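Local coordinates for protein transcription termination factor FttA (Pyrococcus horikoshii, PDB 3AF6) that probably terminates transcription by cutting nascent RNA where it leaves RNA polymerase, acting as a two-zinc nuclease of the metallo-beta-lactamase superfamily, at residues D294-Q299 and Y308-I313; P333-T338 and V351-G356; L359-I364 and F383-T388; L427-A432 and N543-V548; G523-G528 and G554-Q559. All coordinates share one frame; numbering follows the deposited sequence.

Contact 1: D294-Q299 and Y308-I313; sequences DFIEIQ and YRPRDI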
# COMPACT_ATOMS: atom_id res chain seq x y z
N ASP A 294 13.02 5.81 -0.41
CA ASP A 294 12.98 7.23 -0.14
C ASP A 294 13.41 7.47 1.31
O ASP A 294 14.12 8.43 1.61
CB ASP A 294 11.55 7.74 -0.37
CG ASP A 294 11.43 9.24 -0.22
OD1 ASP A 294 10.29 9.72 -0.01
OD2 ASP A 294 12.46 9.94 -0.32
N PHE A 295 12.98 6.59 2.21
CA PHE A 295 13.29 6.68 3.64
C PHE A 295 14.77 6.52 4.00
O PHE A 295 15.32 7.35 4.74
CB PHE A 295 12.45 5.65 4.40
CG PHE A 295 12.75 5.58 5.87
CD1 PHE A 295 12.93 6.74 6.62
CD2 PHE A 295 12.83 4.35 6.52
CE1 PHE A 295 13.18 6.67 7.98
CE2 PHE A 295 13.07 4.27 7.88
CZ PHE A 295 13.25 5.43 8.62
N ILE A 296 15.41 5.47 3.50
CA ILE A 296 16.82 5.29 3.82
C ILE A 296 17.68 6.37 3.18
O ILE A 296 18.68 6.81 3.76
CB ILE A 296 17.32 3.87 3.44
CG1 ILE A 296 16.93 3.51 2.01
CG2 ILE A 296 16.75 2.85 4.42
CD1 ILE A 296 17.26 2.07 1.64
N GLU A 297 17.28 6.83 1.99
CA GLU A 297 18.02 7.88 1.33
C GLU A 297 17.92 9.22 2.07
O GLU A 297 18.90 9.95 2.18
CB GLU A 297 17.54 8.05 -0.12
CG GLU A 297 18.12 7.02 -1.06
CD GLU A 297 17.50 7.08 -2.45
OE1 GLU A 297 17.28 8.21 -2.95
OE2 GLU A 297 17.26 6.00 -3.04
N ILE A 298 16.74 9.55 2.58
CA ILE A 298 16.61 10.81 3.32
C ILE A 298 17.50 10.77 4.57
O ILE A 298 18.13 11.78 4.93
CB ILE A 298 15.13 11.08 3.72
CG1 ILE A 298 14.25 11.10 2.47
CG2 ILE A 298 15.02 12.41 4.44
CD1 ILE A 298 14.84 11.89 1.31
N GLN A 299 17.57 9.61 5.21
CA GLN A 299 18.40 9.43 6.39
C GLN A 299 19.87 9.68 6.06
O GLN A 299 20.57 10.41 6.76
CB GLN A 299 18.25 8.02 6.95
CG GLN A 299 16.99 7.80 7.78
CD GLN A 299 16.90 6.38 8.31
OE1 GLN A 299 16.81 5.42 7.55
NE2 GLN A 299 16.92 6.25 9.63
N TYR A 308 18.12 0.40 7.20
CA TYR A 308 18.35 -0.76 6.37
C TYR A 308 18.82 -0.30 5.00
O TYR A 308 19.01 0.89 4.79
CB TYR A 308 17.10 -1.64 6.24
CG TYR A 308 15.80 -0.88 6.12
CD1 TYR A 308 15.05 -0.59 7.25
CD2 TYR A 308 15.32 -0.45 4.88
CE1 TYR A 308 13.87 0.11 7.16
CE2 TYR A 308 14.13 0.26 4.77
CZ TYR A 308 13.41 0.54 5.93
OH TYR A 308 12.22 1.22 5.88
N ARG A 309 18.99 -1.24 4.09
CA ARG A 309 19.50 -0.94 2.76
C ARG A 309 18.66 -1.53 1.64
O ARG A 309 17.75 -2.33 1.87
CB ARG A 309 20.92 -1.50 2.63
CG ARG A 309 21.83 -1.24 3.81
CD ARG A 309 22.36 0.18 3.77
NE ARG A 309 23.17 0.45 4.95
CZ ARG A 309 24.16 1.34 4.96
NH1 ARG A 309 24.45 2.02 3.86
NH2 ARG A 309 24.86 1.53 6.08
N PRO A 310 18.98 -1.14 0.39
CA PRO A 310 18.30 -1.60 -0.82
C PRO A 310 18.21 -3.12 -0.93
O PRO A 310 17.20 -3.65 -1.40
CB PRO A 310 19.16 -1.00 -1.93
CG PRO A 310 19.54 0.32 -1.35
CD PRO A 310 19.87 -0.00 0.09
N ARG A 311 19.24 -3.85 -0.51
CA ARG A 311 19.19 -5.31 -0.60
C ARG A 311 18.07 -5.86 0.28
O ARG A 311 17.47 -6.89 -0.03
CB ARG A 311 20.53 -5.94 -0.21
CG ARG A 311 21.09 -5.44 1.11
CD ARG A 311 22.51 -5.93 1.36
NE ARG A 311 22.56 -7.34 1.74
CZ ARG A 311 23.68 -7.99 2.05
NH1 ARG A 311 24.85 -7.36 2.03
NH2 ARG A 311 23.63 -9.28 2.39
N ASP A 312 17.80 -5.15 1.38
CA ASP A 312 16.74 -5.55 2.30
C ASP A 312 15.39 -5.29 1.66
O ASP A 312 14.48 -6.11 1.74
CB ASP A 312 16.87 -4.75 3.60
CG ASP A 312 18.21 -4.93 4.26
OD1 ASP A 312 18.58 -6.10 4.50
OD2 ASP A 312 18.89 -3.92 4.54
N ILE A 313 15.26 -4.13 1.02
CA ILE A 313 14.04 -3.79 0.33
C ILE A 313 13.86 -4.76 -0.83
O ILE A 313 12.75 -5.13 -1.18
CB ILE A 313 14.11 -2.35 -0.18
CG1 ILE A 313 14.26 -1.40 1.00
CG2 ILE A 313 12.87 -2.02 -1.00
CD1 ILE A 313 14.20 0.06 0.64

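Contact 2: P333-T338 and V351-G356; sequences PDIRLT and VHLHIG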
# COMPACT_ATOMS: atom_id res chain seq x y z
N PRO A 333 -3.21 -22.98 7.81
CA PRO A 333 -4.22 -24.01 8.04
C PRO A 333 -5.53 -23.52 8.64
O PRO A 333 -6.58 -24.11 8.40
CB PRO A 333 -3.50 -24.99 8.96
CG PRO A 333 -2.08 -24.89 8.49
CD PRO A 333 -1.90 -23.40 8.35
N ASP A 334 -5.49 -22.43 9.41
CA ASP A 334 -6.72 -21.93 10.02
C ASP A 334 -7.01 -20.45 9.83
O ASP A 334 -7.81 -19.88 10.58
CB ASP A 334 -6.72 -22.27 11.52
CG ASP A 334 -5.66 -21.51 12.30
OD1 ASP A 334 -4.69 -21.02 11.68
OD2 ASP A 334 -5.78 -21.43 13.54
N ILE A 335 -6.40 -19.82 8.83
CA ILE A 335 -6.63 -18.41 8.57
C ILE A 335 -6.80 -18.14 7.09
O ILE A 335 -5.96 -18.52 6.29
CB ILE A 335 -5.46 -17.52 9.06
CG1 ILE A 335 -5.35 -17.58 10.59
CG2 ILE A 335 -5.66 -16.08 8.60
CD1 ILE A 335 -4.22 -16.74 11.15
N ARG A 336 -7.90 -17.48 6.72
CA ARG A 336 -8.15 -17.14 5.33
C ARG A 336 -8.22 -15.63 5.17
O ARG A 336 -8.96 -14.94 5.88
CB ARG A 336 -9.46 -17.77 4.85
CG ARG A 336 -9.26 -18.83 3.80
CD ARG A 336 -10.57 -19.11 3.11
NE ARG A 336 -11.50 -19.80 3.99
CZ ARG A 336 -11.37 -21.07 4.34
NH1 ARG A 336 -10.35 -21.78 3.88
NH2 ARG A 336 -12.25 -21.63 5.15
N LEU A 337 -7.43 -15.12 4.23
CA LEU A 337 -7.34 -13.69 3.98
C LEU A 337 -8.10 -13.16 2.78
O LEU A 337 -8.19 -13.79 1.73
CB LEU A 337 -5.87 -13.29 3.82
CG LEU A 337 -5.57 -11.85 3.41
CD1 LEU A 337 -5.84 -10.90 4.58
CD2 LEU A 337 -4.11 -11.75 2.98
N THR A 338 -8.64 -11.96 2.96
CA THR A 338 -9.34 -11.24 1.92
C THR A 338 -9.07 -9.78 2.23
O THR A 338 -9.18 -9.37 3.38
CB THR A 338 -10.88 -11.45 1.96
OG1 THR A 338 -11.19 -12.85 1.92
CG2 THR A 338 -11.52 -10.77 0.75
N VAL A 351 -8.05 -5.27 6.18
CA VAL A 351 -7.68 -6.68 6.20
C VAL A 351 -8.73 -7.51 6.92
O VAL A 351 -9.08 -7.22 8.05
CB VAL A 351 -6.32 -6.88 6.88
CG1 VAL A 351 -6.03 -8.36 7.05
CG2 VAL A 351 -5.24 -6.23 6.05
N HIS A 352 -9.23 -8.54 6.25
CA HIS A 352 -10.25 -9.40 6.84
C HIS A 352 -9.71 -10.81 7.06
O HIS A 352 -9.22 -11.45 6.13
CB HIS A 352 -11.50 -9.45 5.94
CG HIS A 352 -12.61 -10.29 6.49
ND1 HIS A 352 -12.63 -11.67 6.39
CD2 HIS A 352 -13.73 -9.95 7.18
CE1 HIS A 352 -13.70 -12.14 7.00
NE2 HIS A 352 -14.38 -11.11 7.49
N LEU A 353 -9.80 -11.28 8.29
CA LEU A 353 -9.31 -12.61 8.58
C LEU A 353 -10.43 -13.54 8.99
O LEU A 353 -11.14 -13.32 9.98
CB LEU A 353 -8.23 -12.57 9.67
CG LEU A 353 -6.94 -11.83 9.33
CD1 LEU A 353 -5.93 -12.02 10.45
CD2 LEU A 353 -6.37 -12.35 8.01
N HIS A 354 -10.59 -14.58 8.19
CA HIS A 354 -11.58 -15.61 8.42
C HIS A 354 -10.78 -16.71 9.12
O HIS A 354 -9.98 -17.40 8.48
CB HIS A 354 -12.13 -16.08 7.06
CG HIS A 354 -12.97 -17.32 7.14
ND1 HIS A 354 -14.10 -17.40 7.92
CD2 HIS A 354 -12.84 -18.52 6.53
CE1 HIS A 354 -14.62 -18.61 7.80
NE2 HIS A 354 -13.88 -19.30 6.96
N ILE A 355 -10.96 -16.84 10.43
CA ILE A 355 -10.23 -17.83 11.23
C ILE A 355 -11.05 -19.08 11.54
O ILE A 355 -12.21 -18.98 11.95
CB ILE A 355 -9.73 -17.22 12.55
CG1 ILE A 355 -8.92 -15.96 12.26
CG2 ILE A 355 -8.86 -18.23 13.29
CD1 ILE A 355 -8.49 -15.21 13.50
N GLY A 356 -10.44 -20.25 11.36
CA GLY A 356 -11.14 -21.50 11.57
C GLY A 356 -12.05 -21.58 10.36
O GLY A 356 -11.87 -20.80 9.41
O HOH W 1 -11.55 -13.61 4.61

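Contact 3: L359-I364 and F383-T388; sequences LHNIAI and FPRLET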
# COMPACT_ATOMS: atom_id res chain seq x y z
N LEU A 359 -15.23 -20.13 12.62
CA LEU A 359 -15.03 -19.95 14.05
C LEU A 359 -15.11 -18.49 14.49
O LEU A 359 -15.86 -18.15 15.41
CB LEU A 359 -13.69 -20.53 14.46
CG LEU A 359 -13.36 -20.41 15.96
CD1 LEU A 359 -14.46 -21.10 16.78
CD2 LEU A 359 -12.00 -21.05 16.24
N HIS A 360 -14.35 -17.62 13.84
CA HIS A 360 -14.32 -16.20 14.20
C HIS A 360 -13.78 -15.36 13.05
O HIS A 360 -12.93 -15.82 12.27
CB HIS A 360 -13.44 -15.99 15.42
CG HIS A 360 -13.62 -14.66 16.09
ND1 HIS A 360 -14.50 -14.47 17.13
CD2 HIS A 360 -13.02 -13.47 15.87
CE1 HIS A 360 -14.44 -13.21 17.52
NE2 HIS A 360 -13.55 -12.58 16.78
N ASN A 361 -14.26 -14.13 12.94
CA ASN A 361 -13.80 -13.25 11.87
C ASN A 361 -13.39 -11.88 12.37
O ASN A 361 -14.15 -11.21 13.08
CB ASN A 361 -14.87 -13.12 10.79
CG ASN A 361 -15.25 -14.44 10.21
OD1 ASN A 361 -15.93 -15.25 10.85
ND2 ASN A 361 -14.78 -14.71 8.99
N ILE A 362 -12.19 -11.47 11.99
CA ILE A 362 -11.65 -10.18 12.38
C ILE A 362 -11.49 -9.31 11.15
O ILE A 362 -11.17 -9.79 10.06
CB ILE A 362 -10.24 -10.33 13.02
CG1 ILE A 362 -10.29 -11.33 14.18
CG2 ILE A 362 -9.76 -8.98 13.54
CD1 ILE A 362 -8.90 -11.74 14.69
N ALA A 363 -11.74 -8.01 11.31
CA ALA A 363 -11.56 -7.06 10.23
C ALA A 363 -10.72 -5.94 10.82
O ALA A 363 -11.12 -5.29 11.80
CB ALA A 363 -12.90 -6.51 9.75
N ILE A 364 -9.53 -5.75 10.24
CA ILE A 364 -8.61 -4.72 10.70
C ILE A 364 -8.65 -3.63 9.64
O ILE A 364 -8.32 -3.82 8.47
CB ILE A 364 -7.18 -5.30 10.85
CG1 ILE A 364 -7.23 -6.54 11.73
CG2 ILE A 364 -6.25 -4.26 11.46
CD1 ILE A 364 -6.13 -7.53 11.44
N PHE A 383 -19.00 -7.30 4.82
CA PHE A 383 -18.17 -8.50 4.88
C PHE A 383 -19.08 -9.70 5.01
O PHE A 383 -20.21 -9.57 5.50
CB PHE A 383 -17.24 -8.43 6.10
CG PHE A 383 -16.39 -7.19 6.16
CD1 PHE A 383 -15.19 -7.12 5.45
CD2 PHE A 383 -16.83 -6.08 6.88
CE1 PHE A 383 -14.44 -5.95 5.46
CE2 PHE A 383 -16.09 -4.90 6.89
CZ PHE A 383 -14.89 -4.82 6.19
N PRO A 384 -18.62 -10.88 4.58
CA PRO A 384 -19.50 -12.05 4.71
C PRO A 384 -19.82 -12.36 6.17
O PRO A 384 -20.95 -12.72 6.51
CB PRO A 384 -18.72 -13.17 4.00
CG PRO A 384 -17.32 -12.64 3.89
CD PRO A 384 -17.47 -11.16 3.72
N ARG A 385 -18.82 -12.20 7.03
CA ARG A 385 -18.97 -12.42 8.46
C ARG A 385 -18.07 -11.43 9.18
O ARG A 385 -17.07 -11.00 8.62
CB ARG A 385 -18.55 -13.85 8.82
CG ARG A 385 -19.54 -14.91 8.35
CD ARG A 385 -20.70 -15.06 9.33
NE ARG A 385 -20.56 -16.27 10.15
CZ ARG A 385 -19.69 -16.42 11.14
NH1 ARG A 385 -19.65 -17.55 11.81
NH2 ARG A 385 -18.88 -15.43 11.48
N LEU A 386 -18.43 -11.06 10.40
CA LEU A 386 -17.63 -10.10 11.13
C LEU A 386 -17.93 -10.03 12.61
O LEU A 386 -18.84 -9.31 13.01
CB LEU A 386 -17.82 -8.70 10.53
CG LEU A 386 -17.04 -7.54 11.20
CD1 LEU A 386 -15.54 -7.84 11.17
CD2 LEU A 386 -17.34 -6.24 10.47
N GLU A 387 -17.17 -10.76 13.42
CA GLU A 387 -17.38 -10.73 14.87
C GLU A 387 -16.58 -9.63 15.54
O GLU A 387 -17.10 -8.95 16.43
CB GLU A 387 -17.01 -12.07 15.51
CG GLU A 387 -18.05 -13.15 15.32
CD GLU A 387 -18.17 -13.60 13.88
OE1 GLU A 387 -19.32 -13.75 13.42
OE2 GLU A 387 -17.12 -13.81 13.23
N THR A 388 -15.33 -9.45 15.12
CA THR A 388 -14.46 -8.43 15.72
C THR A 388 -13.90 -7.39 14.73
O THR A 388 -13.29 -7.74 13.70
CB THR A 388 -13.25 -9.09 16.45
OG1 THR A 388 -13.72 -10.03 17.41
CG2 THR A 388 -12.40 -8.03 17.16

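Contact 4: L427-A432 and N543-V548; sequences LIPAMA and NSIIFV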
# COMPACT_ATOMS: atom_id res chain seq x y z
N LEU A 427 4.03 26.72 0.34
CA LEU A 427 4.64 25.43 0.59
C LEU A 427 3.61 24.46 1.12
O LEU A 427 2.97 24.70 2.16
CB LEU A 427 5.79 25.55 1.60
CG LEU A 427 6.38 24.20 2.02
CD1 LEU A 427 6.98 23.52 0.79
CD2 LEU A 427 7.42 24.40 3.10
N ILE A 428 3.45 23.35 0.41
CA ILE A 428 2.49 22.33 0.83
C ILE A 428 3.22 21.02 1.09
O ILE A 428 3.52 20.26 0.17
CB ILE A 428 1.37 22.12 -0.23
CG1 ILE A 428 0.53 23.40 -0.37
CG2 ILE A 428 0.46 20.96 0.18
CD1 ILE A 428 -0.60 23.29 -1.38
N PRO A 429 3.53 20.75 2.36
CA PRO A 429 4.22 19.50 2.67
C PRO A 429 3.22 18.36 2.60
O PRO A 429 2.08 18.51 3.02
CB PRO A 429 4.76 19.75 4.08
CG PRO A 429 3.74 20.64 4.67
CD PRO A 429 3.42 21.61 3.55
N ALA A 430 3.66 17.23 2.05
CA ALA A 430 2.81 16.04 1.91
C ALA A 430 3.65 14.82 1.55
O ALA A 430 4.65 14.93 0.84
CB ALA A 430 1.74 16.28 0.85
N MET A 431 3.25 13.65 2.04
CA MET A 431 3.99 12.44 1.71
C MET A 431 3.84 12.17 0.21
O MET A 431 2.80 12.47 -0.39
CB MET A 431 3.48 11.22 2.52
CG MET A 431 3.78 11.24 4.03
SD MET A 431 5.54 11.56 4.42
CE MET A 431 6.28 9.84 4.52
N ALA A 432 4.90 11.62 -0.39
CA ALA A 432 4.91 11.31 -1.81
C ALA A 432 3.61 10.62 -2.23
O ALA A 432 3.16 10.79 -3.36
CB ALA A 432 6.10 10.42 -2.14
N ASN A 543 5.61 34.39 2.04
CA ASN A 543 5.34 32.98 1.81
C ASN A 543 4.31 32.39 2.77
O ASN A 543 4.04 32.96 3.84
CB ASN A 543 6.64 32.18 1.93
CG ASN A 543 7.73 32.67 0.99
OD1 ASN A 543 7.53 32.73 -0.22
ND2 ASN A 543 8.88 33.01 1.55
N SER A 544 3.77 31.25 2.39
CA SER A 544 2.78 30.57 3.21
C SER A 544 3.03 29.07 3.28
O SER A 544 3.54 28.46 2.34
CB SER A 544 1.37 30.82 2.67
OG SER A 544 0.83 32.03 3.19
N ILE A 545 2.67 28.48 4.42
CA ILE A 545 2.80 27.05 4.59
C ILE A 545 1.41 26.52 4.95
O ILE A 545 0.72 27.08 5.80
CB ILE A 545 3.84 26.69 5.68
CG1 ILE A 545 4.15 25.19 5.61
CG2 ILE A 545 3.34 27.09 7.06
CD1 ILE A 545 5.27 24.75 6.53
N ILE A 546 0.99 25.45 4.27
CA ILE A 546 -0.33 24.87 4.50
C ILE A 546 -0.24 23.39 4.86
O ILE A 546 0.22 22.57 4.06
CB ILE A 546 -1.22 25.01 3.24
CG1 ILE A 546 -1.37 26.48 2.85
CG2 ILE A 546 -2.59 24.40 3.50
CD1 ILE A 546 -2.08 26.68 1.53
N PHE A 547 -0.68 23.03 6.06
CA PHE A 547 -0.67 21.63 6.46
C PHE A 547 -1.99 21.02 6.00
O PHE A 547 -3.06 21.56 6.30
CB PHE A 547 -0.49 21.49 7.98
CG PHE A 547 0.86 21.93 8.46
CD1 PHE A 547 2.00 21.19 8.16
CD2 PHE A 547 1.01 23.13 9.16
CE1 PHE A 547 3.27 21.63 8.53
CE2 PHE A 547 2.28 23.58 9.53
CZ PHE A 547 3.41 22.82 9.21
N VAL A 548 -1.90 19.92 5.27
CA VAL A 548 -3.08 19.24 4.75
C VAL A 548 -3.10 17.80 5.21
O VAL A 548 -3.74 16.94 4.60
CB VAL A 548 -3.10 19.27 3.21
CG1 VAL A 548 -3.11 20.71 2.71
CG2 VAL A 548 -1.90 18.52 2.66
O HOH W 2 0.50 18.90 5.08

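Contact 5: G523-G528 and G554-Q559; sequences GMLVGG and GTLGRQ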
# COMPACT_ATOMS: atom_id res chain seq x y z
N GLY A 523 5.49 14.85 4.45
CA GLY A 523 4.26 15.53 4.80
C GLY A 523 4.22 16.20 6.16
O GLY A 523 3.34 17.04 6.41
N MET A 524 5.14 15.85 7.04
CA MET A 524 5.17 16.43 8.38
C MET A 524 6.48 17.17 8.65
O MET A 524 6.84 17.41 9.81
CB MET A 524 4.94 15.34 9.43
CG MET A 524 3.69 14.50 9.20
SD MET A 524 3.37 13.31 10.54
CE MET A 524 4.51 11.97 10.10
N LEU A 525 7.18 17.56 7.59
CA LEU A 525 8.45 18.26 7.74
C LEU A 525 9.42 17.42 8.56
O LEU A 525 10.33 17.94 9.21
CB LEU A 525 8.24 19.61 8.43
CG LEU A 525 7.50 20.70 7.66
CD1 LEU A 525 7.37 21.95 8.54
CD2 LEU A 525 8.24 21.02 6.38
N VAL A 526 9.20 16.10 8.55
CA VAL A 526 10.04 15.17 9.29
C VAL A 526 11.32 14.87 8.52
O VAL A 526 12.23 14.24 9.04
CB VAL A 526 9.31 13.85 9.56
CG1 VAL A 526 10.13 12.99 10.50
CG2 VAL A 526 7.93 14.13 10.14
N GLY A 527 11.38 15.31 7.27
CA GLY A 527 12.57 15.08 6.46
C GLY A 527 12.30 15.20 4.97
O GLY A 527 11.14 15.27 4.56
N GLY A 528 13.36 15.22 4.18
CA GLY A 528 13.21 15.33 2.74
C GLY A 528 13.17 16.76 2.24
O GLY A 528 13.39 17.70 3.00
N GLY A 554 5.73 15.08 18.04
CA GLY A 554 7.16 14.88 17.92
C GLY A 554 7.74 15.30 16.58
O GLY A 554 8.95 15.16 16.35
N THR A 555 6.90 15.82 15.70
CA THR A 555 7.34 16.27 14.37
C THR A 555 7.60 17.77 14.33
O THR A 555 7.03 18.53 15.11
CB THR A 555 6.28 15.96 13.30
OG1 THR A 555 5.05 16.60 13.66
CG2 THR A 555 6.05 14.46 13.16
N LEU A 556 8.47 18.19 13.42
CA LEU A 556 8.77 19.61 13.25
C LEU A 556 7.47 20.25 12.74
O LEU A 556 7.23 21.45 12.93
CB LEU A 556 9.88 19.80 12.22
CG LEU A 556 10.06 21.21 11.63
CD1 LEU A 556 10.27 22.22 12.74
CD2 LEU A 556 11.24 21.23 10.66
N GLY A 557 6.65 19.43 12.09
CA GLY A 557 5.39 19.90 11.54
C GLY A 557 4.39 20.36 12.58
O GLY A 557 3.88 21.48 12.51
N ARG A 558 4.09 19.50 13.56
CA ARG A 558 3.14 19.88 14.60
C ARG A 558 3.67 21.10 15.34
O ARG A 558 2.93 22.00 15.72
CB ARG A 558 2.90 18.74 15.59
CG ARG A 558 2.26 19.21 16.89
CD ARG A 558 1.87 18.06 17.81
NE ARG A 558 0.77 17.27 17.26
CZ ARG A 558 -0.04 16.51 17.98
NH1 ARG A 558 0.13 16.42 19.30
NH2 ARG A 558 -1.03 15.84 17.39
N GLN A 559 4.99 21.12 15.52
CA GLN A 559 5.66 22.20 16.21
C GLN A 559 5.37 23.52 15.50
O GLN A 559 4.96 24.50 16.14
CB GLN A 559 7.16 21.91 16.24
CG GLN A 559 7.95 22.76 17.20
CD GLN A 559 9.28 22.12 17.56
OE1 GLN A 559 10.11 21.84 16.69
NE2 GLN A 559 9.49 21.88 18.85

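Contact 1: D294-Q299 and Y308-I313
The apolar part of this contact centres on I296, whose two branches divide the work. CG2 lies obliquely against the Y308 ring, 3.6 Å from CD2, while the other branch sends CD1 out to meet P310 CD at 3.7 Å and I313 CD1 at 3.8 Å. With chi1 at 50°, CG1 sits between the backbone N and the carbonyl carbon, and from there CD1 reaches the first turn of the other helix. The aromatic pair is no stack: the F295 and Y308 side chains cross at about a right angle, and Y308 brings its hydroxyl to the edge of the F295 ring, near its plane, with OH 3.3 Å from CD2 of F295.

Both segments belong to the metallo-beta-lactamase domain: F295 and I296 lie on helix 282-301, and Y308 in the loop just ahead of helix 310-319.

The polar groups act mostly within 308-313 or outside the pair. R309 is the N-cap, and its backbone N gives a 2.7 Å bond to D312 OD2, taken by the anti lone pair of that oxygen. R309 O in turn accepts from both D312 N and I313 N. Y308 OH is hydrogen-bonded to G263 O, close in sequence to the zinc ligands D260 and H261. Q299 OE1 rests above one face of the F295 ring, toward its rim, and is bonded to L307 N.

Contact 2: P333-T338 and V351-G356
R336 and H354 are brought alongside by their torsions: CG of H354 stands anti to the backbone N (chi1 169°), and the R336 chain bends at chi3 (-70°), leaving the two side chains pointing the same way. The guanidinium plane is turned 35° from the imidazole, and R336 NE comes to the edge of that ring, 3.1 Å from H354 CD2. R336 also has polar partners outside the hairpin: NE bonds to a modified group of the bound ligand chain, and NH1 forms salt bridges with E183 and D330. H354 ND1 looks onto the amide of N361.

The backbones of these two residues exchange bonds, R336 N to H354 O at 2.7 Å and H354 N to R336 O at 2.9 Å. T338 and H352 form the next hydrogen-bonded pair, and G356 N to D334 O (2.8 Å) carries the pairing past the end of the strand. A water spans the pairs, donating to R336 O and bonded also to T338 OG1 and H352 ND1; NE2 of H352 is held by R385 O.

The other face is apolar. L337 CD1 touches V351 CG1 at 3.5 Å and L353 CD2 at 3.8 Å, while I335 CG2 meets that same L353 methyl. I253 and V214, from strands of the other sheet, pack against this face. An antiparallel hairpin with one side turned into the space between two sheets belongs to the sandwich core of the metallo-beta-lactamase fold.

Contact 3: L359-I364 and F383-T388
H360 meets T388 and E387 in two ways. Its NE2 and T388 OG1 share a 2.6 Å hydrogen bond, the hydroxyl lying at the ring edge and in its plane, and E387 CB sits over one face as a CH-pi contact, 3.8 Å from the ring centroid. Alongside, the backbones pair in parallel: T388 N donates to N361 O at 2.9 Å, and A363 N returns a bond to T388 O. N361 O also takes a weak bond from E387 N. A363 CB presses on L386 CD1 and lies over a face of the F383 ring.

E387 bends at chi2 (68°), which brings OE2 to N361 N for a weak 2.9 Å bond; behind it R385 NH2 makes a 2.6 Å salt bridge to E387 OE1. L359 and H360 both face I355 on strand 349-355, a classic beta bulge.

The E387 carboxylate thus has a backbone N-H and a guanidinium as partners, consistent with a charged glutamate. With its OE2 also 4.7 Å from H360 ND1, it may somewhat favour protonation of that ring.

Contact 4: L427-A432 and N543-V548
Two neighbouring strands of the parallel beta-CASP sheet meet here, L427 pairing with I545. L427 bonds through both its N and its O: the N donates to S544 O at 2.7 Å, almost straight at 176°, and the O accepts from I546 N at 3.0 Å. P429 has no N-H to continue the pattern and sets its CD beside I546 O instead. A water takes over at the strand ends, donating to P429 O (2.6 Å) and accepting from V548 N.

On one face, the L427 and I545 side chains run side by side and point the same way, CD2 to CD1 4.1 Å apart. I545 CG1 lies anti to the backbone N (chi1 -168°), and the P429 ring crosses this branch at about a right angle. Further on, P429 CG rests obliquely on the F547 ring, 3.9 Å from CD1. On the other face, I428 CG2 and V548 CG2 touch at 4.2 Å.

Helix 529-537 covers L427 and I545 through Y533 and F534; helix 405-420 covers I428 and I546 through L412. A parallel sheet packed between helices is typical of an alpha/beta domain, and V548, just past its strand, lies about 13 Å by its side chain from a zinc ion.

Contact 5: G523-G528 and G554-Q559
T555 turns its methyl onto two side chains of the loop: CG2 meets V526 CG2 at 3.6 Å and M524 SD at 3.9 Å. The other branch points back into its own helix. With chi1 at 58°, OG1 stands between the backbone N and the carbonyl carbon, and from there it caps the helix, accepting from R558 N at 3.1 Å with a nearly straight angle of 170°. T555 is the N-cap of helix 556-561, and the same hydroxyl is also hydrogen-bonded to A552 O.

The backbones come closest where M524 O points at the start of that helix. G557 N gives it a hydrogen bond of 3.1 Å, but a weak one, bent to 121°. G557 presents a bare CA toward the loop, which lets the M524 carbonyl approach. Next along, L525 sits in the left-handed helical region of the backbone angles, with positive phi, and its side chain crosses that of L556, CB to CG 4.0 Å. L556 CB also packs on L525 O at 3.6 Å.

On the metal side, the M524 side chain is about 6 Å from that of the zinc ligand D260 and about 5 Å from a bound sulfate. R558 leads away, with salt bridges to E553 and E620. Within the beta-CASP region the loop joins strand 516-520 to helix 529-537; L525 reaches F534 on that helix and I545 and F547 on strand 544-547, while L556 also packs on F534 and on I567 and M569 of strand 566-570.

Overall arrangement
Contacts 2 and 3 belong to one sheet: their centres are 9 Å apart, and strands 349-355 and 360-364 pair through V351 O with I364 N and L353 N with I362 O. Contacts 4 and 5 form a second group in the beta-CASP region, centres 11 Å apart, where F547 packs on G557 O and I545 on L525. Contact 1, in the metallo-beta-lactamase region, touches contact 5 through I298 and G528, a packing contact between the two regions, with the F295 side chain about 10 Å from that of the zinc ligand D260. By their side chains, M524 of contact 5 is about 9 Å from a zinc ion, and V351 of contact 2 and V548 of contact 4 each about 13 Å.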